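PDB 6JIL: cycloserine biosynthesis protein DcsG from Streptomyces lavendulae, which uses ATP and magnesium to cyclise O-ureido-D-serine into the antibiotic D-cycloserine, releasing ammonium and carbon dioxide. Local coordinates for residues R254-R259 against V267-L272; E186-F191 against I200-M205; E227-V232 against G263-L268. All blocks are in the same frame, centred on the assembly; numbering follows the deposited sequence.

Interaction 1 (R254-R259 against V267-L272); sequences RVDLVR and VLEMEL. With MG (magnesium ion), chain I; MG (magnesium ion), chain H; ADP (adenosine-5'-diphosphate), chain G.
V255 and M270 meet on one face of an antiparallel hairpin, R254 and E271 on the other; the hairpin's second strand is an outermost strand of the five-stranded sheet in this ATP-grasp enzyme. On the apolar face the two branches of V255 part: CG2 presses on the end methyl of selenomethionine M270 (to CE 3.4 Å), while CG1 leans toward V267 CG2 (4.1 Å). That V267 methyl also faces the tip of L257, sitting between it and V255, two residues before on the same face. Branched valines give such short, broad bumps, and the long M270 reaches on to A236, L237 and S240 of helix 227-244. At L268 the chain turns a corner, yet L268 N still donates to D256 O (2.7 Å). The turn carries the L268 side chain across that of V258 at about a right angle (CG to V258 CG1 3.9 Å), and its methyls reach ADP.

The opposite face is polar and carries the metal site. CG of E269 lies between its backbone N and carbonyl carbon (chi1 76°), which brings it close to D256 OD2 (3.0 Å), a tight approach. Beyond it the carboxylate binds both magnesium ions, using OE1 and OE2 on one and sharing OE2 with the other. R254 lies alongside E271 with guanidinium and carboxylate planes nearly perpendicular (88°). A glutamate suits this place because one carboxylate can serve a metal and an arginine together, and its second oxygen, OE1, has a weak bond from R254 NH1. Through its syn lone pair D256 OD2 gives R254 NH2 a second carboxylate partner (2.9 Å), tilted 23° from the guanidinium plane. E271 OE2 bonds magnesium at 2.2 Å, while R254 NH2 reaches it from above the carboxylate plane at 2.7 Å.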
loop_
_atom_site.group_PDB
_atom_site.type_symbol
_atom_site.label_atom_id
_atom_site.label_comp_id
_atom_site.label_asym_id
_atom_site.label_seq_id
_atom_site.Cartn_x
_atom_site.Cartn_y
_atom_site.Cartn_z
ATOM N N ARG A 254 -3.472 -3.630 -5.014
ATOM C CA ARG A 254 -2.438 -3.178 -5.917
ATOM C C ARG A 254 -1.145 -3.797 -5.422
ATOM O O ARG A 254 -0.849 -3.759 -4.225
ATOM C CB ARG A 254 -2.320 -1.650 -5.903
ATOM C CG ARG A 254 -1.583 -1.098 -7.124
ATOM C CD ARG A 254 -1.342 0.416 -7.055
ATOM N NE ARG A 254 -0.263 0.756 -6.139
ATOM C CZ ARG A 254 -0.433 1.373 -4.974
ATOM N NH1 ARG A 254 -1.648 1.729 -4.578
ATOM N NH2 ARG A 254 0.614 1.624 -4.197
ATOM N N VAL A 255 -0.388 -4.381 -6.340
ATOM C CA VAL A 255 0.876 -5.003 -6.003
ATOM C C VAL A 255 1.949 -4.265 -6.774
ATOM O O VAL A 255 1.918 -4.240 -8.004
ATOM C CB VAL A 255 0.882 -6.481 -6.408
ATOM C CG1 VAL A 255 2.178 -7.137 -5.976
ATOM C CG2 VAL A 255 -0.310 -7.187 -5.783
ATOM N N ASP A 256 2.888 -3.649 -6.057
ATOM C CA ASP A 256 3.960 -2.905 -6.707
ATOM C C ASP A 256 5.219 -3.764 -6.847
ATOM O O ASP A 256 5.730 -4.319 -5.867
ATOM C CB ASP A 256 4.248 -1.618 -5.931
ATOM C CG ASP A 256 2.985 -0.787 -5.697
ATOM O OD1 ASP A 256 2.097 -0.759 -6.585
ATOM O OD2 ASP A 256 2.880 -0.155 -4.625
ATOM N N LEU A 257 5.706 -3.864 -8.081
ATOM C CA LEU A 257 6.876 -4.675 -8.406
ATOM C C LEU A 257 8.086 -3.899 -8.875
ATOM O O LEU A 257 7.957 -2.863 -9.517
ATOM C CB LEU A 257 6.515 -5.673 -9.507
ATOM C CG LEU A 257 5.773 -6.962 -9.166
ATOM C CD1 LEU A 257 4.836 -6.750 -8.006
ATOM C CD2 LEU A 257 5.038 -7.439 -10.414
ATOM N N VAL A 258 9.265 -4.423 -8.556
ATOM C CA VAL A 258 10.526 -3.832 -8.986
ATOM C C VAL A 258 11.360 -4.949 -9.601
ATOM O O VAL A 258 11.137 -6.124 -9.314
ATOM C CB VAL A 258 11.302 -3.168 -7.815
ATOM C CG1 VAL A 258 10.538 -1.945 -7.322
ATOM C CG2 VAL A 258 11.522 -4.160 -6.680
ATOM N N ARG A 259 12.310 -4.581 -10.454
ATOM C CA ARG A 259 13.165 -5.552 -11.137
ATOM C C ARG A 259 14.438 -5.866 -10.365
ATOM O O ARG A 259 15.210 -4.969 -10.046
ATOM C CB ARG A 259 13.553 -5.029 -12.529
ATOM C CG ARG A 259 12.377 -4.575 -13.387
ATOM C CD ARG A 259 12.814 -3.960 -14.728
ATOM N NE ARG A 259 13.288 -4.947 -15.700
ATOM C CZ ARG A 259 14.535 -5.404 -15.771
ATOM N NH1 ARG A 259 15.463 -4.970 -14.928
ATOM N NH2 ARG A 259 14.855 -6.307 -16.687
ATOM N N VAL A 267 8.101 -8.064 -5.149
ATOM C CA VAL A 267 7.206 -7.126 -4.508
ATOM C C VAL A 267 7.956 -6.039 -3.747
ATOM O O VAL A 267 8.887 -6.326 -2.997
ATOM C CB VAL A 267 6.264 -7.857 -3.536
ATOM C CG1 VAL A 267 5.345 -6.862 -2.848
ATOM C CG2 VAL A 267 5.457 -8.904 -4.292
ATOM N N LEU A 268 7.547 -4.791 -3.970
ATOM C CA LEU A 268 8.120 -3.623 -3.308
ATOM C C LEU A 268 7.192 -3.414 -2.124
ATOM O O LEU A 268 7.615 -3.389 -0.975
ATOM C CB LEU A 268 8.034 -2.402 -4.223
ATOM C CG LEU A 268 8.771 -1.091 -3.914
ATOM C CD1 LEU A 268 8.051 0.036 -4.651
ATOM C CD2 LEU A 268 8.817 -0.800 -2.440
ATOM N N GLU A 269 5.911 -3.244 -2.435
ATOM C CA GLU A 269 4.879 -3.067 -1.431
ATOM C C GLU A 269 3.556 -3.493 -2.052
ATOM O O GLU A 269 3.443 -3.630 -3.272
ATOM C CB GLU A 269 4.800 -1.613 -0.954
ATOM C CG GLU A 269 4.126 -0.647 -1.912
ATOM C CD GLU A 269 3.474 0.511 -1.179
ATOM O OE1 GLU A 269 2.724 0.244 -0.219
ATOM O OE2 GLU A 269 3.701 1.677 -1.561
HETATM N N MSE A 270 2.560 -3.703 -1.204
HETATM C CA MSE A 270 1.245 -4.143 -1.646
HETATM C C MSE A 270 0.182 -3.430 -0.823
HETATM O O MSE A 270 0.309 -3.322 0.393
HETATM C CB MSE A 270 1.148 -5.659 -1.466
HETATM C CG MSE A 270 -0.247 -6.231 -1.486
HETATM SE SE MSE A 270 -0.226 -8.154 -1.165
HETATM C CE MSE A 270 -0.959 -8.728 -2.847
ATOM N N GLU A 271 -0.857 -2.929 -1.487
ATOM C CA GLU A 271 -1.938 -2.218 -0.801
ATOM C C GLU A 271 -3.297 -2.880 -0.998
ATOM O O GLU A 271 -3.832 -2.933 -2.111
ATOM C CB GLU A 271 -1.977 -0.757 -1.261
ATOM C CG GLU A 271 -0.869 0.081 -0.639
ATOM C CD GLU A 271 -0.751 1.456 -1.256
ATOM O OE1 GLU A 271 -1.782 2.134 -1.431
ATOM O OE2 GLU A 271 0.379 1.862 -1.565
ATOM N N LEU A 272 -3.859 -3.365 0.103
ATOM C CA LEU A 272 -5.133 -4.062 0.069
ATOM C C LEU A 272 -6.258 -3.371 0.819
ATOM O O LEU A 272 -7.431 -3.704 0.633
ATOM C CB LEU A 272 -4.939 -5.461 0.640
ATOM C CG LEU A 272 -3.701 -6.154 0.074
ATOM C CD1 LEU A 272 -3.542 -7.509 0.716
ATOM C CD2 LEU A 272 -3.827 -6.271 -1.442
HETATM MG MG MG I . 2.046 2.466 -0.230
HETATM MG MG MG H . 4.583 2.913 -3.214
HETATM P PB ADP G . 5.140 3.953 0.307
HETATM O O1B ADP G . 4.937 4.208 -1.273
HETATM O O2B ADP G . 3.965 3.145 0.854
HETATM O O3B ADP G . 5.200 5.320 1.024
HETATM P PA ADP G . 7.270 2.528 -0.690
HETATM O O1A ADP G . 7.753 1.183 -0.380
HETATM O O2A ADP G . 6.310 2.421 -1.952
HETATM O O3A ADP G . 6.507 3.116 0.629
HETATM O "O5'" ADP G . 8.545 3.462 -0.988
HETATM C "C5'" ADP G . 8.121 4.654 -1.650
HETATM C "C4'" ADP G . 9.028 4.886 -2.866
HETATM O "O4'" ADP G . 10.416 4.851 -2.463
HETATM C "C3'" ADP G . 8.835 3.794 -3.912
HETATM O "O3'" ADP G . 7.811 4.128 -4.841
HETATM C "C2'" ADP G . 10.220 3.684 -4.555
HETATM O "O2'" ADP G . 10.363 4.579 -5.663
HETATM C "C1'" ADP G . 11.181 4.024 -3.393
HETATM N N9 ADP G . 11.693 2.792 -2.728
HETATM C C8 ADP G . 11.332 2.302 -1.497
HETATM N N7 ADP G . 12.019 1.237 -1.207
HETATM C C5 ADP G . 12.864 0.961 -2.220
HETATM C C6 ADP G . 13.975 0.089 -2.378
HETATM N N6 ADP G . 14.251 -0.885 -1.429
HETATM N N1 ADP G . 14.767 0.239 -3.457
HETATM C C2 ADP G . 14.538 1.182 -4.373
HETATM N N3 ADP G . 13.514 2.027 -4.264
HETATM C C4 ADP G . 12.664 1.957 -3.222
HETATM O O HOH W 1 5.494 5.023 -4.011
HETATM O O HOH W 2 4.520 1.410 -4.986
HETATM O O HOH W 3 1.317 2.429 1.947
#

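Interaction 2 (E186-F191 against I200-M205); sequences ETDLTF and IHKGAM. With ADP (adenosine-5'-diphosphate), chain G.
E186 and K202 run next to each other in the same direction, on neighbouring antiparallel strands of a hairpin in the ATP-grasp sheet. Their backbones form a hydrogen-bonded pair, and D188 with I200 forms the next one. In E186, chi1 of 82° puts CG between the backbone N and the carbonyl carbon; from there the extended chain carries the carboxylate to the ribose. The two oxygens divide the work: OE2 accepts the ribose hydroxyl O3' of ADP (2.9 Å) and a water that also donates to G203 O, while OE1 faces K202 NZ in a salt bridge (3.6 Å). K202 starts out with CG anti to its backbone N and bends at chi3 (-65°), which sets CE against D188 OD2 (3.2 Å). NZ then makes a weak bond with that same oxygen, also 3.2 Å. I200 CG1 packs on D188 CB (4.1 Å), an apolar contact beside the charged group. A lysine long enough to serve two acids suits this place, where E186 OE1 and D188 OD1, both acceptors, stand 2.9 Å apart: its charge probably offsets theirs, consistent with E186 keeping OE2 for the ribose O3'.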
loop_
_atom_site.group_PDB
_atom_site.type_symbol
_atom_site.label_atom_id
_atom_site.label_comp_id
_atom_site.label_asym_id
_atom_site.label_seq_id
_atom_site.Cartn_x
_atom_site.Cartn_y
_atom_site.Cartn_z
ATOM N N GLU A 186 9.090 1.436 -11.206
ATOM C CA GLU A 186 8.383 0.266 -10.697
ATOM C C GLU A 186 7.084 0.081 -11.477
ATOM O O GLU A 186 6.639 0.992 -12.173
ATOM C CB GLU A 186 8.059 0.467 -9.213
ATOM C CG GLU A 186 6.816 1.310 -8.980
ATOM C CD GLU A 186 6.707 1.851 -7.571
ATOM O OE1 GLU A 186 5.573 1.961 -7.069
ATOM O OE2 GLU A 186 7.750 2.187 -6.975
ATOM N N THR A 187 6.475 -1.094 -11.353
ATOM C CA THR A 187 5.216 -1.363 -12.038
ATOM C C THR A 187 4.162 -1.715 -10.992
ATOM O O THR A 187 4.358 -2.622 -10.180
ATOM C CB THR A 187 5.363 -2.521 -13.048
ATOM O OG1 THR A 187 6.431 -2.223 -13.958
ATOM C CG2 THR A 187 4.079 -2.699 -13.846
ATOM N N ASP A 188 3.054 -0.977 -11.014
ATOM C CA ASP A 188 1.959 -1.172 -10.068
ATOM C C ASP A 188 0.751 -1.821 -10.744
ATOM O O ASP A 188 0.096 -1.198 -11.584
ATOM C CB ASP A 188 1.557 0.178 -9.460
ATOM C CG ASP A 188 2.672 0.805 -8.615
ATOM O OD1 ASP A 188 3.819 0.305 -8.656
ATOM O OD2 ASP A 188 2.398 1.802 -7.912
ATOM N N LEU A 189 0.455 -3.068 -10.370
ATOM C CA LEU A 189 -0.662 -3.806 -10.953
ATOM C C LEU A 189 -1.915 -3.769 -10.081
ATOM O O LEU A 189 -1.853 -3.957 -8.868
ATOM C CB LEU A 189 -0.272 -5.269 -11.198
ATOM C CG LEU A 189 0.838 -5.622 -12.196
ATOM C CD1 LEU A 189 2.193 -5.181 -11.659
ATOM C CD2 LEU A 189 0.834 -7.133 -12.436
ATOM N N THR A 190 -3.059 -3.538 -10.713
ATOM C CA THR A 190 -4.324 -3.481 -10.001
ATOM C C THR A 190 -5.161 -4.717 -10.303
ATOM O O THR A 190 -5.305 -5.113 -11.459
ATOM C CB THR A 190 -5.097 -2.231 -10.395
ATOM O OG1 THR A 190 -4.391 -1.081 -9.917
ATOM C CG2 THR A 190 -6.487 -2.251 -9.807
ATOM N N PHE A 191 -5.700 -5.325 -9.251
ATOM C CA PHE A 191 -6.521 -6.522 -9.383
ATOM C C PHE A 191 -7.899 -6.335 -8.773
ATOM O O PHE A 191 -8.067 -5.603 -7.796
ATOM C CB PHE A 191 -5.864 -7.711 -8.685
ATOM C CG PHE A 191 -4.718 -8.312 -9.437
ATOM C CD1 PHE A 191 -3.540 -7.606 -9.624
ATOM C CD2 PHE A 191 -4.800 -9.621 -9.913
ATOM C CE1 PHE A 191 -2.453 -8.198 -10.269
ATOM C CE2 PHE A 191 -3.720 -10.220 -10.559
ATOM C CZ PHE A 191 -2.545 -9.509 -10.735
ATOM N N ILE A 200 0.365 0.405 -14.196
ATOM C CA ILE A 200 0.986 1.651 -14.598
ATOM C C ILE A 200 2.458 1.571 -14.247
ATOM O O ILE A 200 2.901 0.680 -13.527
ATOM C CB ILE A 200 0.416 2.878 -13.843
ATOM C CG1 ILE A 200 0.951 2.895 -12.406
ATOM C CG2 ILE A 200 -1.104 2.843 -13.850
ATOM C CD1 ILE A 200 0.623 4.158 -11.629
ATOM N N HIS A 201 3.216 2.509 -14.785
ATOM C CA HIS A 201 4.614 2.603 -14.474
ATOM C C HIS A 201 4.681 3.840 -13.583
ATOM O O HIS A 201 3.972 4.824 -13.819
ATOM C CB HIS A 201 5.453 2.798 -15.737
ATOM C CG HIS A 201 6.833 3.295 -15.459
ATOM N ND1 HIS A 201 7.166 4.630 -15.517
ATOM C CD2 HIS A 201 7.945 2.648 -15.041
ATOM C CE1 HIS A 201 8.424 4.785 -15.144
ATOM N NE2 HIS A 201 8.919 3.597 -14.849
ATOM N N LYS A 202 5.487 3.767 -12.532
ATOM C CA LYS A 202 5.647 4.887 -11.624
ATOM C C LYS A 202 7.144 5.149 -11.531
ATOM O O LYS A 202 7.919 4.232 -11.248
ATOM C CB LYS A 202 5.082 4.547 -10.240
ATOM C CG LYS A 202 5.210 5.685 -9.240
ATOM C CD LYS A 202 4.909 5.240 -7.813
ATOM C CE LYS A 202 3.456 4.816 -7.647
ATOM N NZ LYS A 202 3.153 4.438 -6.242
ATOM N N GLY A 203 7.552 6.391 -11.777
ATOM C CA GLY A 203 8.964 6.721 -11.720
ATOM C C GLY A 203 9.557 6.555 -10.335
ATOM O O GLY A 203 8.829 6.392 -9.358
ATOM N N ALA A 204 10.885 6.590 -10.254
ATOM C CA ALA A 204 11.576 6.460 -8.977
ATOM C C ALA A 204 11.156 7.631 -8.093
ATOM O O ALA A 204 10.848 8.705 -8.596
ATOM C CB ALA A 204 13.086 6.468 -9.200
HETATM N N MSE A 205 11.142 7.428 -6.780
HETATM C CA MSE A 205 10.740 8.484 -5.851
HETATM C C MSE A 205 11.912 9.055 -5.054
HETATM O O MSE A 205 11.902 10.222 -4.656
HETATM C CB MSE A 205 9.694 7.941 -4.877
HETATM C CG MSE A 205 8.374 7.551 -5.523
HETATM SE SE MSE A 205 7.360 9.091 -6.116
HETATM C CE MSE A 205 7.466 8.855 -8.034
HETATM P PB ADP G . 5.140 3.953 0.307
HETATM O O1B ADP G . 4.937 4.208 -1.273
HETATM O O2B ADP G . 3.965 3.145 0.854
HETATM O O3B ADP G . 5.200 5.320 1.024
HETATM P PA ADP G . 7.270 2.528 -0.690
HETATM O O1A ADP G . 7.753 1.183 -0.380
HETATM O O2A ADP G . 6.310 2.421 -1.952
HETATM O O3A ADP G . 6.507 3.116 0.629
HETATM O "O5'" ADP G . 8.545 3.462 -0.988
HETATM C "C5'" ADP G . 8.121 4.654 -1.650
HETATM C "C4'" ADP G . 9.028 4.886 -2.866
HETATM O "O4'" ADP G . 10.416 4.851 -2.463
HETATM C "C3'" ADP G . 8.835 3.794 -3.912
HETATM O "O3'" ADP G . 7.811 4.128 -4.841
HETATM C "C2'" ADP G . 10.220 3.684 -4.555
HETATM O "O2'" ADP G . 10.363 4.579 -5.663
HETATM C "C1'" ADP G . 11.181 4.024 -3.393
HETATM N N9 ADP G . 11.693 2.792 -2.728
HETATM C C8 ADP G . 11.332 2.302 -1.497
HETATM N N7 ADP G . 12.019 1.237 -1.207
HETATM C C5 ADP G . 12.864 0.961 -2.220
HETATM C C6 ADP G . 13.975 0.089 -2.378
HETATM N N6 ADP G . 14.251 -0.885 -1.429
HETATM N N1 ADP G . 14.767 0.239 -3.457
HETATM C C2 ADP G . 14.538 1.182 -4.373
HETATM N N3 ADP G . 13.514 2.027 -4.264
HETATM C C4 ADP G . 12.664 1.957 -3.222
HETATM O O HOH W 4 9.587 3.810 -7.976
#

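Interaction 3 (E227-V232 against G263-L268); sequences EDQRAV and GSPMVL. With ADP (adenosine-5'-diphosphate), chain G.
D228 O accepts the helix bond from V232 N (2.9 Å) and has P265 CG resting on it at 3.9 Å, so a backbone oxygen of the helix also meets the strand. The preceding bond, from A231 N to E227 O, is shorter (2.7 Å). Both belong to the start of helix 227-244, which packs against the sheet of the ATP-grasp fold, here meeting the edge strand of the hairpin 252-259/265-271. Helix and strand axes come within 8.4 Å and run in similar directions, 27° apart.

The contact itself is largely apolar and lies near the surface. P265 presents its ring to one turn of helix, and CG makes the closest contact, touching V232 CG2 at 3.7 Å. A proline suits this place because it offers a compact, rigid apolar knob without an N-H that would need a partner. V232, one turn after D228, has CG1 anti to its backbone N (chi1 167°), which turns that branch toward V267 CG2 (4.1 Å). Its two branches therefore take two strand residues, and a beta-branched valine does this without a long chain.

Q229 brings its CG to P265 CB (4.2 Å), while its amide is engaged away from the strand, OE1 accepting a bond from D226 N. The carboxylate of D228 lies at the exposed side, a fitting place for a charge; of its side chain D228 brings CB to the contact, 4.2 Å from P265 CD.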
loop_
_atom_site.group_PDB
_atom_site.type_symbol
_atom_site.label_atom_id
_atom_site.label_comp_id
_atom_site.label_asym_id
_atom_site.label_seq_id
_atom_site.Cartn_x
_atom_site.Cartn_y
_atom_site.Cartn_z
ATOM N N GLU A 227 3.555 -11.260 -18.278
ATOM C CA GLU A 227 3.147 -12.488 -17.596
ATOM C C GLU A 227 3.792 -12.683 -16.232
ATOM O O GLU A 227 3.105 -12.950 -15.250
ATOM C CB GLU A 227 3.449 -13.699 -18.480
ATOM C CG GLU A 227 2.502 -13.840 -19.652
ATOM C CD GLU A 227 2.887 -14.969 -20.586
ATOM O OE1 GLU A 227 2.063 -15.314 -21.464
ATOM O OE2 GLU A 227 4.012 -15.505 -20.451
ATOM N N ASP A 228 5.110 -12.548 -16.182
ATOM C CA ASP A 228 5.854 -12.720 -14.943
ATOM C C ASP A 228 5.379 -11.794 -13.842
ATOM O O ASP A 228 5.193 -12.218 -12.701
ATOM C CB ASP A 228 7.338 -12.485 -15.190
ATOM C CG ASP A 228 7.980 -13.615 -15.965
ATOM O OD1 ASP A 228 9.089 -13.400 -16.508
ATOM O OD2 ASP A 228 7.379 -14.715 -16.021
ATOM N N GLN A 229 5.186 -10.526 -14.186
ATOM C CA GLN A 229 4.748 -9.544 -13.212
ATOM C C GLN A 229 3.361 -9.891 -12.693
ATOM O O GLN A 229 3.126 -9.880 -11.481
ATOM C CB GLN A 229 4.772 -8.150 -13.840
ATOM C CG GLN A 229 6.159 -7.723 -14.291
ATOM C CD GLN A 229 6.177 -6.339 -14.905
ATOM O OE1 GLN A 229 5.470 -6.070 -15.877
ATOM N NE2 GLN A 229 6.992 -5.449 -14.343
ATOM N N ARG A 230 2.452 -10.225 -13.606
ATOM C CA ARG A 230 1.094 -10.580 -13.217
ATOM C C ARG A 230 1.113 -11.872 -12.420
ATOM O O ARG A 230 0.324 -12.058 -11.491
ATOM C CB ARG A 230 0.210 -10.720 -14.457
ATOM C CG ARG A 230 0.047 -9.414 -15.207
ATOM C CD ARG A 230 -0.980 -9.508 -16.318
ATOM N NE ARG A 230 -0.499 -10.253 -17.473
ATOM C CZ ARG A 230 -1.212 -10.442 -18.578
ATOM N NH1 ARG A 230 -2.440 -9.937 -18.671
ATOM N NH2 ARG A 230 -0.701 -11.135 -19.592
ATOM N N ALA A 231 2.034 -12.759 -12.775
ATOM C CA ALA A 231 2.170 -14.025 -12.069
ATOM C C ALA A 231 2.606 -13.781 -10.618
ATOM O O ALA A 231 2.076 -14.392 -9.692
ATOM C CB ALA A 231 3.178 -14.910 -12.782
ATOM N N VAL A 232 3.566 -12.883 -10.422
ATOM C CA VAL A 232 4.039 -12.589 -9.079
ATOM C C VAL A 232 2.952 -11.862 -8.288
ATOM O O VAL A 232 2.664 -12.218 -7.145
ATOM C CB VAL A 232 5.335 -11.736 -9.109
ATOM C CG1 VAL A 232 5.630 -11.178 -7.725
ATOM C CG2 VAL A 232 6.506 -12.589 -9.566
ATOM N N GLY A 263 16.521 -9.788 -12.946
ATOM C CA GLY A 263 15.620 -9.370 -14.005
ATOM C C GLY A 263 14.186 -9.747 -13.663
ATOM O O GLY A 263 13.240 -9.148 -14.171
ATOM N N SER A 264 14.026 -10.743 -12.796
ATOM C CA SER A 264 12.701 -11.190 -12.394
ATOM C C SER A 264 12.084 -10.165 -11.447
ATOM O O SER A 264 12.795 -9.407 -10.793
ATOM C CB SER A 264 12.788 -12.555 -11.711
ATOM O OG SER A 264 13.561 -12.475 -10.529
ATOM N N PRO A 265 10.747 -10.125 -11.369
ATOM C CA PRO A 265 10.079 -9.162 -10.484
ATOM C C PRO A 265 9.931 -9.566 -9.021
ATOM O O PRO A 265 9.789 -10.742 -8.697
ATOM C CB PRO A 265 8.725 -8.962 -11.159
ATOM C CG PRO A 265 8.449 -10.322 -11.739
ATOM C CD PRO A 265 9.788 -10.748 -12.303
HETATM N N MSE A 266 9.978 -8.570 -8.140
HETATM C CA MSE A 266 9.806 -8.792 -6.707
HETATM C C MSE A 266 8.932 -7.688 -6.110
HETATM O O MSE A 266 8.996 -6.528 -6.524
HETATM C CB MSE A 266 11.162 -8.877 -5.984
HETATM C CG MSE A 266 12.159 -7.768 -6.288
HETATM SE SE MSE A 266 13.907 -8.096 -5.454
HETATM C CE MSE A 266 14.596 -9.400 -6.702
ATOM N N VAL A 267 8.101 -8.064 -5.149
ATOM C CA VAL A 267 7.206 -7.126 -4.508
ATOM C C VAL A 267 7.956 -6.039 -3.747
ATOM O O VAL A 267 8.887 -6.326 -2.997
ATOM C CB VAL A 267 6.264 -7.857 -3.536
ATOM C CG1 VAL A 267 5.345 -6.862 -2.848
ATOM C CG2 VAL A 267 5.457 -8.904 -4.292
ATOM N N LEU A 268 7.547 -4.791 -3.970
ATOM C CA LEU A 268 8.120 -3.623 -3.308
ATOM C C LEU A 268 7.192 -3.414 -2.124
ATOM O O LEU A 268 7.615 -3.389 -0.975
ATOM C CB LEU A 268 8.034 -2.402 -4.223
ATOM C CG LEU A 268 8.771 -1.091 -3.914
ATOM C CD1 LEU A 268 8.051 0.036 -4.651
ATOM C CD2 LEU A 268 8.817 -0.800 -2.440
HETATM P PB ADP G . 5.140 3.953 0.307
HETATM O O1B ADP G . 4.937 4.208 -1.273
HETATM O O2B ADP G . 3.965 3.145 0.854
HETATM O O3B ADP G . 5.200 5.320 1.024
HETATM P PA ADP G . 7.270 2.528 -0.690
HETATM O O1A ADP G . 7.753 1.183 -0.380
HETATM O O2A ADP G . 6.310 2.421 -1.952
HETATM O O3A ADP G . 6.507 3.116 0.629
HETATM O "O5'" ADP G . 8.545 3.462 -0.988
HETATM C "C5'" ADP G . 8.121 4.654 -1.650
HETATM C "C4'" ADP G . 9.028 4.886 -2.866
HETATM O "O4'" ADP G . 10.416 4.851 -2.463
HETATM C "C3'" ADP G . 8.835 3.794 -3.912
HETATM O "O3'" ADP G . 7.811 4.128 -4.841
HETATM C "C2'" ADP G . 10.220 3.684 -4.555
HETATM O "O2'" ADP G . 10.363 4.579 -5.663
HETATM C "C1'" ADP G . 11.181 4.024 -3.393
HETATM N N9 ADP G . 11.693 2.792 -2.728
HETATM C C8 ADP G . 11.332 2.302 -1.497
HETATM N N7 ADP G . 12.019 1.237 -1.207
HETATM C C5 ADP G . 12.864 0.961 -2.220
HETATM C C6 ADP G . 13.975 0.089 -2.378
HETATM N N6 ADP G . 14.251 -0.885 -1.429
HETATM N N1 ADP G . 14.767 0.239 -3.457
HETATM C C2 ADP G . 14.538 1.182 -4.373
HETATM N N3 ADP G . 13.514 2.027 -4.264
HETATM C C4 ADP G . 12.664 1.957 -3.222
#

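How the interactions relate
Along the chain interaction 2 comes first, its hairpin closing completely before helix 227-232 opens interaction 3. Interaction 1 opens later, at 254-259, inside the long loop that interaction 3 spans; 263-268 then closes interaction 3 and 267-272 closes interaction 1. Because interaction 1 opens inside interaction 3 but closes beyond it, the two cross, sharing V267 and L268. Strands 186-192 and 252-259 are neighbours in one sheet, joining interactions 1 and 2 through probable backbone bonds such as L257 N to T187 O. Helix 227-244 packs on that sheet, where Q229 NE2 probably bonds T187 OG1, linking interactions 2 and 3. Together they join helix 227-244 to the five-stranded sheet whose strands carry E186, L268 and E269 to ADP.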